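Local coordinates for putative uncharacterized protein TTHA0988 (Thermus thermophilus, PDB 3OEP), which is of unknown function but resembles a KipI-KipA pair joined in one chain, with cyclophilin-like domains, and has been mistaken for an allophanate hydrolase, at residues L36-P41 and L247-P252; D85-P90 and H140-V145; A105-P110 and V155-Y160; P205-P210 and R354-R359; L273-Y278 and A418-V423. All blocks are in the same frame, centred on the assembly; numbering follows the deposited sequence.

From the N terminus, the first contact to open is interaction 1: strand 36-42 waits about two hundred residues for the loop 247-252, so a KipI-like part meets a KipA-like part. Interactions 2 and 3 are nested inside that long loop. They cross each other, since 105-110 opens before 140-145 closes, and they touch through V145 and Y160 in the first cyclophilin-like domain. Interaction 4 starts in the connecting chain at 205-210, still inside interaction 1, and closes beyond it at 354-359, so the two cross. Interaction 5 opens at 273-278, after interaction 1 has closed, crosses interaction 4, and joins two sheets of the second half; its R420 reaches G251 of interaction 1.

Interaction 1. Residues L36-P41 and L247-P252; sequences LLDAVP and LARSGP
The classic beta bulge formed by L37 and D38 opposite E49 is where the loop arginine R249 meets strand 36-42. R249 leaves its backbone with CG anti to N (chi1 175°) and then bends at chi2 and chi3, a curl that carries the guanidinium back to the strand. Its NH2 does all the touching. It lies 3.6 Å from L37 O and 4.1 Å from L37 CB, and reaches D38 OD2 at 3.9 Å, which makes only a long salt bridge. The carboxylate and guanidinium planes are 60° apart, and the two side chains run alongside in opposite senses rather than meeting head-on. A water fills the step between the charges: it accepts from R249 NH2 at 3.0 Å and lies 2.6 Å from D38 OD2, a weak link on the acid's side. The stronger partners are elsewhere. NH2 pairs with E49, NE bonds R239 O, and D38 OD1 takes the backbone N-H of G243, so acid and arginine are each held by a second residue. L37 has the backbone of the first bulge position, and it and D38 both point toward the loop, as consecutive side chains do in a classic beta bulge.

Interaction 2. Residues D85-P90 and H140-V145; sequences DGEDLP and HPRPRV
R142 and D88 reach for each other from opposite directions, and E87 comes in across the arginine's edge. The arginine chain is extended from CG to NE and delivers its guanidinium end-on: NH1 donates to D88 OD2 at 2.8 Å and NH2 to D88 OD1 at 2.9 Å, one nitrogen to each oxygen. Both bonds come in on the syn side of the carboxylate, yet the two flat groups are turned 35° from coplanar. E87 is set quite differently, its carboxylate nearly perpendicular to the guanidinium at 79°. NH2 still sends its second N-H to E87 OE2 at 3.1 Å, within the arginine plane but from above the plane of the acid. D88 has further partners, K138 at OD1 and the backbone N of L170 at OD2, so the buried carboxylate is held from several directions. A leucine in place of R142 would probably leave the neighbouring carboxylates of E87 and D88 without the charge that joins them, and let E87 swing loose. Both acids belong to a type I beta turn, closed by L89 N to G86 O at 3.2 Å, that leads into helix 89-96; the whole is a salt-bridge network in the first cyclophilin-like domain.

Interaction 3. Residues A105-P110 and V155-Y160; sequences ALHQKP and VQTGIY
A single buried hydrogen bond between H107 and T157 joins helix 100-108 to strand 156-159, inside the first cyclophilin-like domain. The strand belongs to a sheet, running between strands 149-153 and 124-127, and the CB of T157 points toward the helix. H107 sits near the helix's C-terminal end. Its CB does not aim at the strand, but with CG anti to the backbone N (chi1 -170°) the imidazole swings over and brings NE2 to the threonine. T157 carries OG1 anti to its own N, which leaves the methyl CG2 between N and the carbonyl carbon; CG2 comes no closer to H107 NE2 than 4.1 Å. ND1, on the other side of the ring, is hydrogen-bonded to Y84 OH, and T157 OG1 is also bonded to the carbonyl O of A151, which can only accept. The hydroxyl thus receives from the histidine while giving to A151 O on the neighbouring strand 149-153. V150 and V152 touch the imidazole, and F197 meets it at about 45°, so with a partner at each nitrogen its rotation is well fixed. The N-H...O angle from H107 NE2 to T157 OG1 is 172° over 2.9 Å, with OG1 practically in the ring plane.

Interaction 4. Residues P205-P210 and R354-R359; sequences PPEPRP and RGRIGR
An arginine, R356, takes the left-handed position (phi 53°, psi 40°) of a G1 beta bulge opposite D352, a place more usually given to glycine, and reaches from it to E207 and P208. The contact ties the proline-rich connection between strands 194-199 and 221-225 to a loop of the second, cyclophilin-like half of the chain. R356 is extended from CG to NE and lays its guanidinium edge against two acceptors. NH1 and NH2 both donate to one oxygen, E207 OE1, each at 3.0 Å, and both come from the same face of the carboxylate, whose plane is 45° from the guanidinium. NH1 also gives to P208 O at 2.7 Å, almost in line with the carbonyl bond. NH1 thus serves a charged and a neutral acceptor, and that double hold fixes the rotation of the group. With a methionine here, E207 is likely to lose its ion pair and become free to turn at the surface, and the P208 carbonyl to lose this donor. Further along, R356 and L211 share a backbone hydrogen bond, and P210 packs beside the bulge: its CA approaches R356 O at 3.2 Å in a CA-H...O contact.

Interaction 5. Residues L273-Y278 and A418-V423; sequences LLEFAY and ADRVGV
The charged part of this contact is the salt bridge of E275 and R420. R420 NH1 donates to E275 OE1 at 2.9 Å, on the syn side of the carboxylate but 27° out of its plane, and the bond is bent, with an N-H...O angle of 143°. E275 OE2 lies 3.2 Å from the same R420 NH1. E275 stretches out from its strand, CG anti to N (chi1 179°), whereas R420 bends at chi3 to present its edge. Both residues are buried, and both are held by others: OE1 also pairs with R331, OE2 bonds Y333 OH and L253 N, and the arginine gives NE to D459 and NH2 to G251 O. Such a set of partners probably keeps both charges stable inside the protein.

The second group is polar but uncharged. Y278 brings its hydroxyl alongside A418, OH lying 2.9 Å from A418 O, and a water bridges the pair by donating to Y278 OH at 2.9 Å and accepting from A418 N at 3.0 Å.

Within 418-423, the carboxylate of D419 shapes the backbone from which R420 projects. D419 OD1 takes V421 N in an Asx turn and also G422 N at 3.1 Å, while D419 N bonds G422 O.

In the fold, strand 273-277 lies between strands 233-235 and 331-336 of an antiparallel sheet, and helix 255-264 packs on L273. The bend 418-422 joins neighbouring strands 413-418 and 422-426 of another sheet, and the side chain of R420 touches L233 and R331.

Interaction 1. Residues L36-P41 and L247-P252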
# COMPACT_ATOMS: atom_id res chain seq x y z
N LEU A 36 15.52 -7.45 -6.88
CA LEU A 36 14.47 -7.96 -6.00
C LEU A 36 13.73 -6.78 -5.38
O LEU A 36 14.35 -5.93 -4.74
CB LEU A 36 15.03 -8.85 -4.90
CG LEU A 36 13.96 -9.49 -4.01
CD1 LEU A 36 13.15 -10.51 -4.81
CD2 LEU A 36 14.56 -10.13 -2.78
N LEU A 37 12.41 -6.75 -5.57
CA LEU A 37 11.57 -5.66 -5.10
C LEU A 37 10.83 -6.01 -3.81
O LEU A 37 10.59 -5.14 -2.98
CB LEU A 37 10.56 -5.27 -6.19
CG LEU A 37 11.16 -4.90 -7.54
CD1 LEU A 37 10.08 -4.47 -8.52
CD2 LEU A 37 12.21 -3.79 -7.40
N ASP A 38 10.47 -7.28 -3.63
CA ASP A 38 9.84 -7.72 -2.40
C ASP A 38 9.91 -9.24 -2.27
O ASP A 38 10.00 -9.95 -3.27
CB ASP A 38 8.36 -7.28 -2.36
CG ASP A 38 7.97 -6.63 -1.04
OD1 ASP A 38 8.77 -6.66 -0.08
OD2 ASP A 38 6.85 -6.08 -0.97
N ALA A 39 9.86 -9.70 -1.03
CA ALA A 39 9.79 -11.12 -0.69
C ALA A 39 8.83 -11.21 0.48
O ALA A 39 9.16 -10.81 1.61
CB ALA A 39 11.16 -11.65 -0.31
N VAL A 40 7.63 -11.72 0.23
CA VAL A 40 6.55 -11.68 1.21
C VAL A 40 6.04 -13.08 1.53
O VAL A 40 5.44 -13.74 0.68
CB VAL A 40 5.37 -10.82 0.73
CG1 VAL A 40 4.36 -10.63 1.87
CG2 VAL A 40 5.86 -9.45 0.20
N PRO A 41 6.28 -13.55 2.77
CA PRO A 41 5.74 -14.83 3.17
C PRO A 41 4.41 -14.69 3.90
O PRO A 41 4.21 -13.73 4.65
CB PRO A 41 6.82 -15.37 4.10
CG PRO A 41 7.30 -14.12 4.81
CD PRO A 41 7.17 -12.99 3.81
N LEU A 247 3.98 -2.94 4.62
CA LEU A 247 4.25 -1.63 4.05
C LEU A 247 4.05 -1.65 2.54
O LEU A 247 4.65 -2.45 1.83
CB LEU A 247 5.68 -1.19 4.39
CG LEU A 247 5.93 -0.98 5.88
CD1 LEU A 247 7.43 -0.86 6.15
CD2 LEU A 247 5.17 0.23 6.40
N ALA A 248 3.17 -0.76 2.06
CA ALA A 248 2.83 -0.70 0.64
C ALA A 248 4.00 -0.18 -0.19
O ALA A 248 4.91 0.47 0.33
CB ALA A 248 1.61 0.21 0.44
N ARG A 249 3.97 -0.48 -1.49
CA ARG A 249 4.96 0.03 -2.43
C ARG A 249 4.93 1.55 -2.45
O ARG A 249 5.98 2.20 -2.44
CB ARG A 249 4.65 -0.51 -3.83
CG ARG A 249 5.54 0.03 -4.94
CD ARG A 249 7.01 -0.19 -4.68
NE ARG A 249 7.26 -1.49 -4.07
CZ ARG A 249 7.15 -2.66 -4.69
NH1 ARG A 249 6.80 -2.72 -5.98
NH2 ARG A 249 7.38 -3.78 -4.02
N SER A 250 3.72 2.11 -2.49
CA SER A 250 3.53 3.55 -2.59
C SER A 250 4.27 4.08 -3.83
O SER A 250 4.32 3.39 -4.85
CB SER A 250 3.98 4.24 -1.29
OG SER A 250 3.66 5.63 -1.29
N GLY A 251 4.85 5.27 -3.76
CA GLY A 251 5.46 5.88 -4.94
C GLY A 251 4.40 6.50 -5.84
O GLY A 251 3.24 6.62 -5.44
N PRO A 252 4.78 6.88 -7.06
CA PRO A 252 3.82 7.57 -7.93
C PRO A 252 2.83 6.58 -8.55
O PRO A 252 3.21 5.46 -8.89
CB PRO A 252 4.71 8.19 -9.01
CG PRO A 252 5.91 7.30 -9.07
CD PRO A 252 6.09 6.69 -7.72
O HOH W 1 7.59 -3.56 -1.06

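Interaction 2. Residues D85-P90 and H140-V145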
# COMPACT_ATOMS: atom_id res chain seq x y z
N ASP A 85 -12.00 -6.98 27.44
CA ASP A 85 -13.14 -6.07 27.51
C ASP A 85 -13.80 -5.92 26.14
O ASP A 85 -14.51 -4.95 25.88
CB ASP A 85 -12.68 -4.70 28.03
CG ASP A 85 -11.74 -3.97 27.05
OD1 ASP A 85 -11.26 -4.59 26.07
OD2 ASP A 85 -11.48 -2.76 27.27
N GLY A 86 -13.55 -6.89 25.25
CA GLY A 86 -14.00 -6.80 23.88
C GLY A 86 -15.51 -6.73 23.75
O GLY A 86 -16.24 -7.40 24.48
N GLU A 87 -15.96 -5.91 22.80
CA GLU A 87 -17.39 -5.67 22.58
C GLU A 87 -18.15 -6.95 22.21
O GLU A 87 -19.34 -7.05 22.47
CB GLU A 87 -17.57 -4.60 21.49
CG GLU A 87 -19.01 -4.11 21.30
CD GLU A 87 -19.11 -3.02 20.24
OE1 GLU A 87 -18.24 -2.13 20.19
OE2 GLU A 87 -20.08 -3.05 19.45
N ASP A 88 -17.46 -7.91 21.59
CA ASP A 88 -18.08 -9.16 21.14
C ASP A 88 -17.92 -10.33 22.11
O ASP A 88 -18.41 -11.43 21.84
CB ASP A 88 -17.51 -9.57 19.78
CG ASP A 88 -17.79 -8.54 18.70
OD1 ASP A 88 -18.92 -7.99 18.68
OD2 ASP A 88 -16.89 -8.29 17.87
N LEU A 89 -17.25 -10.12 23.24
CA LEU A 89 -16.93 -11.22 24.14
C LEU A 89 -18.20 -11.96 24.61
O LEU A 89 -18.25 -13.20 24.55
CB LEU A 89 -16.06 -10.73 25.32
CG LEU A 89 -15.52 -11.75 26.31
CD1 LEU A 89 -14.72 -12.81 25.60
CD2 LEU A 89 -14.66 -11.05 27.35
N PRO A 90 -19.25 -11.22 25.04
CA PRO A 90 -20.47 -11.93 25.44
C PRO A 90 -21.12 -12.75 24.32
O PRO A 90 -21.57 -13.87 24.57
CB PRO A 90 -21.40 -10.80 25.89
CG PRO A 90 -20.49 -9.71 26.30
CD PRO A 90 -19.32 -9.78 25.36
N HIS A 140 -21.21 -8.82 8.47
CA HIS A 140 -20.89 -7.48 8.02
C HIS A 140 -19.81 -6.89 8.93
O HIS A 140 -19.95 -6.91 10.15
CB HIS A 140 -22.13 -6.59 8.05
CG HIS A 140 -23.25 -7.11 7.21
ND1 HIS A 140 -23.18 -7.20 5.84
CD2 HIS A 140 -24.48 -7.57 7.55
CE1 HIS A 140 -24.31 -7.69 5.37
NE2 HIS A 140 -25.12 -7.92 6.39
N PRO A 141 -18.73 -6.35 8.33
CA PRO A 141 -17.66 -5.79 9.15
C PRO A 141 -18.04 -4.46 9.80
O PRO A 141 -18.91 -3.74 9.30
CB PRO A 141 -16.53 -5.58 8.14
CG PRO A 141 -17.22 -5.35 6.84
CD PRO A 141 -18.48 -6.18 6.89
N ARG A 142 -17.39 -4.14 10.91
CA ARG A 142 -17.45 -2.82 11.50
C ARG A 142 -16.69 -1.84 10.62
O ARG A 142 -15.62 -2.18 10.11
CB ARG A 142 -16.81 -2.80 12.88
CG ARG A 142 -17.59 -3.54 13.94
CD ARG A 142 -16.99 -3.27 15.30
NE ARG A 142 -17.86 -3.73 16.38
CZ ARG A 142 -17.89 -4.98 16.86
NH1 ARG A 142 -17.09 -5.92 16.37
NH2 ARG A 142 -18.73 -5.27 17.85
N PRO A 143 -17.23 -0.63 10.42
CA PRO A 143 -16.45 0.37 9.68
C PRO A 143 -15.17 0.82 10.40
O PRO A 143 -14.19 1.20 9.73
CB PRO A 143 -17.43 1.54 9.51
CG PRO A 143 -18.49 1.33 10.52
CD PRO A 143 -18.57 -0.14 10.77
N ARG A 144 -15.15 0.78 11.73
CA ARG A 144 -13.96 1.18 12.49
C ARG A 144 -13.75 0.35 13.76
O ARG A 144 -14.39 0.59 14.78
CB ARG A 144 -14.05 2.66 12.85
CG ARG A 144 -12.71 3.30 13.20
CD ARG A 144 -12.85 4.81 13.35
NE ARG A 144 -11.56 5.48 13.50
CZ ARG A 144 -10.75 5.78 12.48
NH1 ARG A 144 -11.09 5.45 11.24
NH2 ARG A 144 -9.61 6.40 12.71
N VAL A 145 -12.84 -0.61 13.68
CA VAL A 145 -12.39 -1.37 14.84
C VAL A 145 -11.31 -0.50 15.49
O VAL A 145 -10.49 0.08 14.78
CB VAL A 145 -11.81 -2.73 14.42
CG1 VAL A 145 -11.15 -3.44 15.61
CG2 VAL A 145 -12.91 -3.61 13.79

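Interaction 3. Residues A105-P110 and V155-Y160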
# COMPACT_ATOMS: atom_id res chain seq x y z
N ALA A 105 -9.78 -17.96 29.00
CA ALA A 105 -8.79 -19.01 29.24
C ALA A 105 -8.37 -19.71 27.95
O ALA A 105 -7.18 -19.95 27.72
CB ALA A 105 -9.33 -20.02 30.25
N LEU A 106 -9.35 -20.03 27.10
CA LEU A 106 -9.06 -20.64 25.80
C LEU A 106 -8.18 -19.74 24.94
O LEU A 106 -7.24 -20.21 24.30
CB LEU A 106 -10.35 -20.98 25.04
CG LEU A 106 -11.09 -22.24 25.52
CD1 LEU A 106 -12.52 -22.27 24.98
CD2 LEU A 106 -10.35 -23.51 25.11
N HIS A 107 -8.47 -18.44 24.94
CA HIS A 107 -7.68 -17.52 24.14
C HIS A 107 -6.21 -17.47 24.58
O HIS A 107 -5.32 -17.38 23.74
CB HIS A 107 -8.26 -16.11 24.14
CG HIS A 107 -7.60 -15.21 23.13
ND1 HIS A 107 -6.72 -14.21 23.48
CD2 HIS A 107 -7.63 -15.23 21.78
CE1 HIS A 107 -6.27 -13.62 22.38
NE2 HIS A 107 -6.80 -14.23 21.34
N GLN A 108 -5.97 -17.55 25.89
CA GLN A 108 -4.61 -17.50 26.43
C GLN A 108 -3.86 -18.83 26.35
O GLN A 108 -2.65 -18.85 26.56
CB GLN A 108 -4.64 -17.07 27.89
CG GLN A 108 -5.13 -15.66 28.11
CD GLN A 108 -5.40 -15.39 29.56
OE1 GLN A 108 -4.49 -15.13 30.35
NE2 GLN A 108 -6.68 -15.45 29.94
N LYS A 109 -4.56 -19.92 26.09
CA LYS A 109 -3.94 -21.25 26.18
C LYS A 109 -2.80 -21.53 25.19
O LYS A 109 -1.74 -21.99 25.60
CB LYS A 109 -5.01 -22.35 26.11
CG LYS A 109 -4.50 -23.74 26.46
CD LYS A 109 -5.65 -24.73 26.61
CE LYS A 109 -5.15 -26.13 26.98
NZ LYS A 109 -4.59 -26.85 25.80
N PRO A 110 -3.00 -21.27 23.88
CA PRO A 110 -1.96 -21.66 22.93
C PRO A 110 -0.67 -20.85 22.99
O PRO A 110 -0.67 -19.70 23.42
CB PRO A 110 -2.62 -21.44 21.56
CG PRO A 110 -4.06 -21.34 21.81
CD PRO A 110 -4.19 -20.74 23.18
N VAL A 155 -9.68 -20.27 13.01
CA VAL A 155 -8.44 -20.73 13.63
C VAL A 155 -7.44 -19.60 13.92
O VAL A 155 -6.37 -19.84 14.48
CB VAL A 155 -7.76 -21.82 12.74
CG1 VAL A 155 -7.14 -21.19 11.50
CG2 VAL A 155 -6.73 -22.63 13.53
N GLN A 156 -7.79 -18.36 13.55
CA GLN A 156 -6.86 -17.24 13.67
C GLN A 156 -7.23 -16.23 14.74
O GLN A 156 -8.41 -16.01 15.03
CB GLN A 156 -6.74 -16.51 12.33
CG GLN A 156 -6.24 -17.38 11.20
CD GLN A 156 -5.91 -16.55 9.99
OE1 GLN A 156 -4.75 -16.20 9.78
NE2 GLN A 156 -6.92 -16.21 9.20
N THR A 157 -6.21 -15.61 15.32
CA THR A 157 -6.40 -14.46 16.17
C THR A 157 -5.47 -13.36 15.67
O THR A 157 -4.47 -13.64 15.00
CB THR A 157 -6.20 -14.80 17.68
OG1 THR A 157 -6.55 -13.67 18.50
CG2 THR A 157 -4.76 -15.21 17.97
N GLY A 158 -5.81 -12.12 15.96
CA GLY A 158 -5.03 -11.00 15.46
C GLY A 158 -5.13 -9.79 16.36
O GLY A 158 -5.97 -9.74 17.27
N ILE A 159 -4.25 -8.82 16.11
CA ILE A 159 -4.24 -7.57 16.86
C ILE A 159 -4.25 -6.42 15.86
O ILE A 159 -3.34 -6.31 15.04
CB ILE A 159 -2.98 -7.44 17.75
CG1 ILE A 159 -2.82 -8.67 18.65
CG2 ILE A 159 -3.07 -6.15 18.58
CD1 ILE A 159 -1.49 -8.78 19.34
N TYR A 160 -5.30 -5.61 15.90
CA TYR A 160 -5.40 -4.44 15.01
C TYR A 160 -4.42 -3.37 15.53
O TYR A 160 -4.61 -2.86 16.63
CB TYR A 160 -6.84 -3.89 15.01
CG TYR A 160 -7.85 -4.77 14.31
CD1 TYR A 160 -8.33 -4.45 13.04
CD2 TYR A 160 -8.35 -5.93 14.91
CE1 TYR A 160 -9.26 -5.25 12.38
CE2 TYR A 160 -9.28 -6.74 14.26
CZ TYR A 160 -9.73 -6.40 13.00
OH TYR A 160 -10.65 -7.19 12.35

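Interaction 4. Residues P205-P210 and R354-R359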
# COMPACT_ATOMS: atom_id res chain seq x y z
N PRO A 205 -3.13 1.59 25.17
CA PRO A 205 -2.05 2.38 24.58
C PRO A 205 -2.61 3.43 23.63
O PRO A 205 -3.66 3.22 23.03
CB PRO A 205 -1.23 1.34 23.80
CG PRO A 205 -1.58 0.04 24.40
CD PRO A 205 -3.00 0.16 24.85
N PRO A 206 -1.90 4.56 23.48
CA PRO A 206 -2.36 5.55 22.50
C PRO A 206 -2.34 5.00 21.07
O PRO A 206 -1.61 4.05 20.78
CB PRO A 206 -1.37 6.71 22.66
CG PRO A 206 -0.18 6.14 23.35
CD PRO A 206 -0.63 4.93 24.12
N GLU A 207 -3.13 5.60 20.18
CA GLU A 207 -3.04 5.27 18.76
C GLU A 207 -1.68 5.71 18.25
O GLU A 207 -1.17 6.75 18.68
CB GLU A 207 -4.11 5.98 17.94
CG GLU A 207 -5.52 5.53 18.19
CD GLU A 207 -6.49 6.09 17.17
OE1 GLU A 207 -6.05 6.82 16.24
OE2 GLU A 207 -7.70 5.82 17.29
N PRO A 208 -1.09 4.94 17.32
CA PRO A 208 0.14 5.39 16.67
C PRO A 208 -0.00 6.81 16.13
O PRO A 208 -1.01 7.13 15.50
CB PRO A 208 0.32 4.40 15.52
CG PRO A 208 -0.39 3.17 15.96
CD PRO A 208 -1.51 3.61 16.85
N ARG A 209 1.00 7.64 16.39
CA ARG A 209 1.00 9.01 15.91
C ARG A 209 1.70 9.06 14.55
O ARG A 209 2.70 8.38 14.36
CB ARG A 209 1.73 9.88 16.92
CG ARG A 209 1.70 11.35 16.61
CD ARG A 209 2.09 12.17 17.82
NE ARG A 209 3.37 11.76 18.39
CZ ARG A 209 4.57 12.15 17.95
NH1 ARG A 209 4.68 12.97 16.91
NH2 ARG A 209 5.67 11.71 18.55
N PRO A 210 1.18 9.85 13.59
CA PRO A 210 1.83 9.92 12.28
C PRO A 210 3.31 10.31 12.36
O PRO A 210 3.68 11.15 13.19
CB PRO A 210 1.02 10.99 11.53
CG PRO A 210 -0.30 10.99 12.20
CD PRO A 210 -0.04 10.69 13.63
N ARG A 354 -1.82 4.37 5.19
CA ARG A 354 -2.37 3.31 6.03
C ARG A 354 -1.56 3.14 7.32
O ARG A 354 -2.13 2.96 8.39
CB ARG A 354 -2.42 1.99 5.24
CG ARG A 354 -3.12 0.86 5.96
CD ARG A 354 -3.21 -0.42 5.12
NE ARG A 354 -4.03 -0.25 3.92
CZ ARG A 354 -3.59 -0.11 2.67
NH1 ARG A 354 -4.47 0.05 1.68
NH2 ARG A 354 -2.29 -0.14 2.38
N GLY A 355 -0.24 3.20 7.20
CA GLY A 355 0.66 3.06 8.35
C GLY A 355 0.99 4.35 9.08
O GLY A 355 1.84 4.35 9.98
N ARG A 356 0.34 5.46 8.70
CA ARG A 356 0.63 6.79 9.25
C ARG A 356 2.11 7.15 9.13
O ARG A 356 2.71 7.73 10.05
CB ARG A 356 0.11 6.91 10.68
CG ARG A 356 -1.40 6.70 10.79
CD ARG A 356 -1.92 6.89 12.19
NE ARG A 356 -3.37 6.72 12.25
CZ ARG A 356 -4.11 6.84 13.35
NH1 ARG A 356 -3.55 7.12 14.52
NH2 ARG A 356 -5.42 6.66 13.28
N ILE A 357 2.70 6.79 7.99
CA ILE A 357 4.05 7.18 7.65
C ILE A 357 3.89 8.30 6.62
O ILE A 357 3.36 8.09 5.52
CB ILE A 357 4.85 6.00 7.08
CG1 ILE A 357 5.03 4.91 8.15
CG2 ILE A 357 6.22 6.46 6.57
CD1 ILE A 357 5.31 3.55 7.57
N GLY A 358 4.31 9.50 7.00
CA GLY A 358 4.06 10.69 6.18
C GLY A 358 2.60 11.10 6.20
O GLY A 358 1.79 10.53 6.94
N ARG A 359 2.27 12.08 5.37
CA ARG A 359 0.92 12.63 5.33
C ARG A 359 0.75 13.50 4.09
O ARG A 359 1.74 13.91 3.49
CB ARG A 359 0.65 13.50 6.55
CG ARG A 359 1.64 14.64 6.71
CD ARG A 359 1.18 15.64 7.74
NE ARG A 359 2.22 16.64 7.97
CZ ARG A 359 2.48 17.68 7.18
NH1 ARG A 359 1.76 17.90 6.08
NH2 ARG A 359 3.46 18.52 7.51

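Interaction 5. Residues L273-Y278 and A418-V423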
# COMPACT_ATOMS: atom_id res chain seq x y z
N LEU A 273 9.20 14.20 -5.49
CA LEU A 273 8.43 15.24 -6.17
C LEU A 273 6.99 15.20 -5.65
O LEU A 273 6.67 14.35 -4.81
CB LEU A 273 8.50 15.07 -7.70
CG LEU A 273 7.61 14.05 -8.41
CD1 LEU A 273 7.89 14.08 -9.91
CD2 LEU A 273 7.80 12.67 -7.87
N LEU A 274 6.17 16.13 -6.11
CA LEU A 274 4.79 16.25 -5.66
C LEU A 274 3.83 15.54 -6.62
O LEU A 274 3.90 15.75 -7.82
CB LEU A 274 4.41 17.72 -5.54
CG LEU A 274 3.10 18.03 -4.82
CD1 LEU A 274 3.09 17.39 -3.44
CD2 LEU A 274 2.91 19.54 -4.71
N GLU A 275 2.94 14.71 -6.07
CA GLU A 275 1.83 14.13 -6.81
C GLU A 275 0.56 14.76 -6.27
O GLU A 275 0.41 14.90 -5.06
CB GLU A 275 1.76 12.61 -6.60
CG GLU A 275 0.60 11.95 -7.35
CD GLU A 275 0.43 10.49 -7.00
OE1 GLU A 275 -0.47 10.20 -6.18
OE2 GLU A 275 1.18 9.64 -7.54
N PHE A 276 -0.35 15.14 -7.16
CA PHE A 276 -1.68 15.61 -6.74
C PHE A 276 -2.75 15.06 -7.66
O PHE A 276 -2.51 14.80 -8.84
CB PHE A 276 -1.74 17.14 -6.69
CG PHE A 276 -1.19 17.81 -7.91
CD1 PHE A 276 -2.03 18.22 -8.94
CD2 PHE A 276 0.17 18.02 -8.04
CE1 PHE A 276 -1.51 18.83 -10.07
CE2 PHE A 276 0.69 18.63 -9.17
CZ PHE A 276 -0.15 19.04 -10.18
N ALA A 277 -3.95 14.89 -7.12
CA ALA A 277 -5.04 14.28 -7.86
C ALA A 277 -6.34 15.05 -7.68
O ALA A 277 -6.63 15.54 -6.58
CB ALA A 277 -5.22 12.83 -7.42
N TYR A 278 -7.10 15.17 -8.77
CA TYR A 278 -8.44 15.75 -8.78
C TYR A 278 -8.45 17.28 -8.57
O TYR A 278 -8.98 18.03 -9.40
CB TYR A 278 -9.37 15.03 -7.79
CG TYR A 278 -9.59 13.53 -8.09
CD1 TYR A 278 -8.83 12.55 -7.46
CD2 TYR A 278 -10.55 13.13 -9.02
CE1 TYR A 278 -9.03 11.18 -7.75
CE2 TYR A 278 -10.75 11.78 -9.31
CZ TYR A 278 -9.99 10.81 -8.67
OH TYR A 278 -10.22 9.48 -8.98
N ALA A 418 -11.89 5.43 -7.92
CA ALA A 418 -10.47 5.24 -8.20
C ALA A 418 -9.63 6.05 -7.24
O ALA A 418 -9.84 7.25 -7.09
CB ALA A 418 -10.15 5.64 -9.62
N ASP A 419 -8.67 5.39 -6.60
CA ASP A 419 -7.69 6.09 -5.78
C ASP A 419 -6.36 5.35 -5.83
O ASP A 419 -6.16 4.51 -6.71
CB ASP A 419 -8.24 6.32 -4.36
CG ASP A 419 -8.53 5.03 -3.61
OD1 ASP A 419 -8.05 3.94 -4.00
OD2 ASP A 419 -9.24 5.12 -2.59
N ARG A 420 -5.46 5.66 -4.91
CA ARG A 420 -4.13 5.02 -4.93
C ARG A 420 -4.17 3.57 -4.47
O ARG A 420 -3.23 2.81 -4.74
CB ARG A 420 -3.14 5.81 -4.07
CG ARG A 420 -2.81 7.19 -4.62
CD ARG A 420 -1.95 7.99 -3.65
NE ARG A 420 -0.78 7.22 -3.23
CZ ARG A 420 0.37 7.13 -3.89
NH1 ARG A 420 0.58 7.79 -5.02
NH2 ARG A 420 1.34 6.37 -3.40
N VAL A 421 -5.22 3.18 -3.75
CA VAL A 421 -5.36 1.80 -3.29
C VAL A 421 -5.81 0.90 -4.45
O VAL A 421 -5.29 -0.20 -4.65
CB VAL A 421 -6.34 1.69 -2.11
CG1 VAL A 421 -6.59 0.23 -1.75
CG2 VAL A 421 -5.82 2.45 -0.90
N GLY A 422 -6.79 1.38 -5.21
CA GLY A 422 -7.24 0.64 -6.38
C GLY A 422 -8.37 1.28 -7.14
O GLY A 422 -8.83 2.37 -6.81
N VAL A 423 -8.83 0.57 -8.17
CA VAL A 423 -9.88 1.05 -9.05
C VAL A 423 -11.02 0.05 -8.99
O VAL A 423 -10.84 -1.12 -9.35
CB VAL A 423 -9.36 1.18 -10.50
CG1 VAL A 423 -10.45 1.73 -11.42
CG2 VAL A 423 -8.14 2.09 -10.54
O HOH W 2 -12.58 8.35 -7.76